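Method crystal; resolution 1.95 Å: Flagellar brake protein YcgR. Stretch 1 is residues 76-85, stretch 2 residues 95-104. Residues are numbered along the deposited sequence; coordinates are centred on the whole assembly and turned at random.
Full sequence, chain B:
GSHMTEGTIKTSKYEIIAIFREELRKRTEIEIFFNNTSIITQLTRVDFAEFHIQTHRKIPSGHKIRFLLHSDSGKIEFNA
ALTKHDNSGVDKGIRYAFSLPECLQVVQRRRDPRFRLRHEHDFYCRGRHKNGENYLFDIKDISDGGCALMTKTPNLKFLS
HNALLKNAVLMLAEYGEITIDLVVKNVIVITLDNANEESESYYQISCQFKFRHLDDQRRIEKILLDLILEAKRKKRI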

# COMPACT_ATOMS: atom_id res chain seq x y z
N ILE B 76 2.93 0.71 -15.92
CA ILE B 76 1.50 0.98 -15.88
C ILE B 76 0.97 0.62 -14.51
O ILE B 76 0.87 -0.56 -14.17
CB ILE B 76 0.74 0.16 -16.94
CG1 ILE B 76 1.43 0.28 -18.31
CG2 ILE B 76 -0.71 0.61 -17.02
CD1 ILE B 76 0.85 -0.62 -19.36
N GLU B 77 0.64 1.62 -13.71
CA GLU B 77 0.14 1.35 -12.37
C GLU B 77 -1.38 1.44 -12.28
O GLU B 77 -2.03 2.25 -12.95
CB GLU B 77 0.82 2.22 -11.32
CG GLU B 77 0.47 3.69 -11.37
CD GLU B 77 1.23 4.47 -10.31
OE1 GLU B 77 2.46 4.66 -10.48
OE2 GLU B 77 0.61 4.88 -9.31
N PHE B 78 -1.95 0.59 -11.44
CA PHE B 78 -3.38 0.53 -11.27
C PHE B 78 -3.71 -0.25 -10.01
O PHE B 78 -2.84 -0.89 -9.43
CB PHE B 78 -4.04 -0.12 -12.49
CG PHE B 78 -3.58 -1.52 -12.74
CD1 PHE B 78 -4.33 -2.60 -12.30
CD2 PHE B 78 -2.40 -1.77 -13.43
CE1 PHE B 78 -3.91 -3.90 -12.54
CE2 PHE B 78 -1.97 -3.06 -13.68
CZ PHE B 78 -2.73 -4.13 -13.23
N ASN B 79 -4.96 -0.18 -9.59
CA ASN B 79 -5.44 -0.96 -8.46
C ASN B 79 -6.55 -1.86 -8.97
O ASN B 79 -7.23 -1.51 -9.93
CB ASN B 79 -5.96 -0.06 -7.35
CG ASN B 79 -4.87 0.81 -6.75
OD1 ASN B 79 -4.20 0.41 -5.79
ND2 ASN B 79 -4.67 2.00 -7.32
N ALA B 80 -6.72 -3.01 -8.34
CA ALA B 80 -7.78 -3.92 -8.74
C ALA B 80 -8.17 -4.82 -7.59
O ALA B 80 -7.33 -5.24 -6.79
CB ALA B 80 -7.35 -4.75 -9.96
N ALA B 81 -9.46 -5.10 -7.50
CA ALA B 81 -9.97 -5.95 -6.43
C ALA B 81 -10.08 -7.39 -6.92
O ALA B 81 -10.37 -7.65 -8.09
CB ALA B 81 -11.32 -5.44 -5.95
N LEU B 82 -9.86 -8.32 -6.00
CA LEU B 82 -9.96 -9.74 -6.27
C LEU B 82 -11.43 -10.12 -6.34
O LEU B 82 -12.22 -9.73 -5.48
CB LEU B 82 -9.25 -10.52 -5.16
CG LEU B 82 -8.99 -12.02 -5.26
CD1 LEU B 82 -7.99 -12.41 -4.19
CD2 LEU B 82 -10.27 -12.83 -5.12
N THR B 83 -11.81 -10.87 -7.38
CA THR B 83 -13.19 -11.29 -7.55
C THR B 83 -13.37 -12.78 -7.29
O THR B 83 -14.35 -13.21 -6.68
CB THR B 83 -13.72 -10.96 -8.96
OG1 THR B 83 -12.99 -11.72 -9.93
CG2 THR B 83 -13.56 -9.47 -9.25
N LYS B 84 -12.41 -13.58 -7.76
CA LYS B 84 -12.47 -15.03 -7.63
C LYS B 84 -11.11 -15.59 -7.27
O LYS B 84 -10.08 -14.96 -7.51
CB LYS B 84 -12.92 -15.66 -8.95
CG LYS B 84 -14.14 -15.02 -9.59
CD LYS B 84 -14.26 -15.42 -11.05
CE LYS B 84 -15.40 -14.67 -11.74
NZ LYS B 84 -15.39 -14.90 -13.21
N HIS B 85 -11.10 -16.79 -6.69
CA HIS B 85 -9.84 -17.49 -6.45
C HIS B 85 -10.08 -18.96 -6.18
O HIS B 85 -11.03 -19.34 -5.50
CB HIS B 85 -9.06 -16.85 -5.29
CG HIS B 85 -9.44 -17.37 -3.94
ND1 HIS B 85 -10.13 -16.61 -3.02
CD2 HIS B 85 -9.23 -18.57 -3.36
CE1 HIS B 85 -10.32 -17.32 -1.92
NE2 HIS B 85 -9.79 -18.52 -2.10
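Stretch 2 (95-104) RYAFSLPECL

How does stretch 2 run along stretch 1? Arg95 to Ser99 are the last residues of a strand that begins earlier in the chain and runs antiparallel to strand 76-85, with 134° between their N-to-C directions and 4.4 Å between axes at closest approach. After Ser99 the chain leaves strand form through Leu100 to Cys103, yet stays close enough for Leu104 to come opposite Phe78, CA to CA 5.2 Å. Together the two stretches bury 718 Å².

What pins the backbones together? Ala97 N donates to Lys84 O at 2.9 Å, and Ser99 N donates to Ala81 O at 3.0 Å. Between them lies a beta bulge, where the register slips by one: Ala97 O accepts from both Thr83 N at 2.7 Å and Lys84 N at 3.3 Å. One carbonyl thus serves two consecutive amides, and Thr83, with psi near -40°, is the extra residue.

Which bumps fill which hollows along the paired strands? Leu82, Phe98, His85 and Tyr96 share one face of the sheet. Leu82 CD1 meets the edge of the Tyr96 ring at CD2, 3.3 Å away, while Leu82 CB lies 3.8 Å from Phe98 CE1, so this leucine touches both rings. On the other face Ala97 lies against the base of Lys84, CB to CB 3.8 Å, before the lysine's end leads away.

How is the contact closed beyond the strand? Phe78 fits among the later residues: its CD1 lies 3.6 Å from Pro101 CG, and its CB 3.5 Å from Leu104 CD2. Leu104 CD2 also reaches Ile76 CG2, at 3.8 Å. Where the backbones part, water fills the gap: one molecule accepts from Asn79 N at 3.0 Å and donates to Cys103 O at 2.7 Å.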

# COMPACT_ATOMS: atom_id res chain seq x y z
N ARG B 95 -5.25 -19.75 -8.69
CA ARG B 95 -5.62 -18.84 -9.76
C ARG B 95 -6.48 -17.73 -9.19
O ARG B 95 -7.58 -17.97 -8.68
CB ARG B 95 -6.39 -19.60 -10.85
CG ARG B 95 -6.82 -18.73 -12.02
CD ARG B 95 -7.44 -19.56 -13.14
NE ARG B 95 -8.79 -20.02 -12.82
CZ ARG B 95 -9.09 -21.22 -12.34
NH1 ARG B 95 -8.13 -22.10 -12.10
NH2 ARG B 95 -10.35 -21.54 -12.09
N TYR B 96 -5.96 -16.50 -9.24
CA TYR B 96 -6.69 -15.33 -8.79
C TYR B 96 -7.31 -14.59 -9.97
O TYR B 96 -6.64 -14.36 -10.98
CB TYR B 96 -5.75 -14.36 -8.06
CG TYR B 96 -5.24 -14.85 -6.73
CD1 TYR B 96 -4.01 -15.49 -6.62
CD2 TYR B 96 -5.99 -14.67 -5.57
CE1 TYR B 96 -3.54 -15.92 -5.41
CE2 TYR B 96 -5.52 -15.10 -4.35
CZ TYR B 96 -4.30 -15.73 -4.27
OH TYR B 96 -3.83 -16.16 -3.06
N ALA B 97 -8.57 -14.20 -9.83
CA ALA B 97 -9.20 -13.35 -10.83
C ALA B 97 -9.45 -11.97 -10.23
O ALA B 97 -10.03 -11.84 -9.16
CB ALA B 97 -10.50 -13.97 -11.32
N PHE B 98 -8.98 -10.94 -10.93
CA PHE B 98 -9.15 -9.56 -10.50
C PHE B 98 -10.01 -8.84 -11.53
O PHE B 98 -9.94 -9.14 -12.72
CB PHE B 98 -7.79 -8.86 -10.39
CG PHE B 98 -6.93 -9.36 -9.26
CD1 PHE B 98 -6.98 -8.75 -8.01
CD2 PHE B 98 -6.04 -10.41 -9.46
CE1 PHE B 98 -6.19 -9.20 -6.98
CE2 PHE B 98 -5.25 -10.86 -8.43
CZ PHE B 98 -5.32 -10.26 -7.18
N SER B 99 -10.83 -7.90 -11.08
CA SER B 99 -11.58 -7.08 -12.02
C SER B 99 -10.61 -6.20 -12.78
O SER B 99 -9.64 -5.72 -12.21
CB SER B 99 -12.60 -6.20 -11.29
OG SER B 99 -13.77 -6.94 -10.97
N LEU B 100 -10.86 -6.01 -14.07
CA LEU B 100 -10.02 -5.11 -14.84
C LEU B 100 -10.08 -3.73 -14.21
O LEU B 100 -11.15 -3.31 -13.76
CB LEU B 100 -10.46 -5.05 -16.30
CG LEU B 100 -9.97 -6.17 -17.22
CD1 LEU B 100 -10.61 -6.06 -18.59
CD2 LEU B 100 -8.44 -6.16 -17.34
N PRO B 101 -8.94 -3.04 -14.15
CA PRO B 101 -8.93 -1.70 -13.58
C PRO B 101 -9.74 -0.77 -14.47
O PRO B 101 -9.87 -1.02 -15.67
CB PRO B 101 -7.44 -1.32 -13.64
CG PRO B 101 -6.90 -2.13 -14.78
CD PRO B 101 -7.64 -3.43 -14.72
N GLU B 102 -10.28 0.29 -13.88
CA GLU B 102 -11.10 1.23 -14.63
C GLU B 102 -10.27 2.47 -14.90
O GLU B 102 -10.69 3.38 -15.59
CB GLU B 102 -12.36 1.58 -13.84
CG GLU B 102 -13.30 0.39 -13.65
CD GLU B 102 -14.35 0.64 -12.58
OE1 GLU B 102 -14.01 1.23 -11.53
OE2 GLU B 102 -15.52 0.26 -12.80
N CYS B 103 -9.07 2.49 -14.33
CA CYS B 103 -8.13 3.57 -14.57
C CYS B 103 -6.70 3.05 -14.56
O CYS B 103 -6.31 2.27 -13.69
CB CYS B 103 -8.30 4.68 -13.53
SG CYS B 103 -7.63 6.27 -14.06
N LEU B 104 -5.92 3.47 -15.55
CA LEU B 104 -4.51 3.14 -15.63
C LEU B 104 -3.72 4.42 -15.65
O LEU B 104 -4.14 5.41 -16.27
CB LEU B 104 -4.20 2.35 -16.91
CG LEU B 104 -4.84 0.98 -17.10
CD1 LEU B 104 -4.50 0.44 -18.47
CD2 LEU B 104 -4.36 0.04 -16.01
O HOH W 1 -6.70 1.70 -11.07
O HOH W 2 -9.33 0.93 -11.04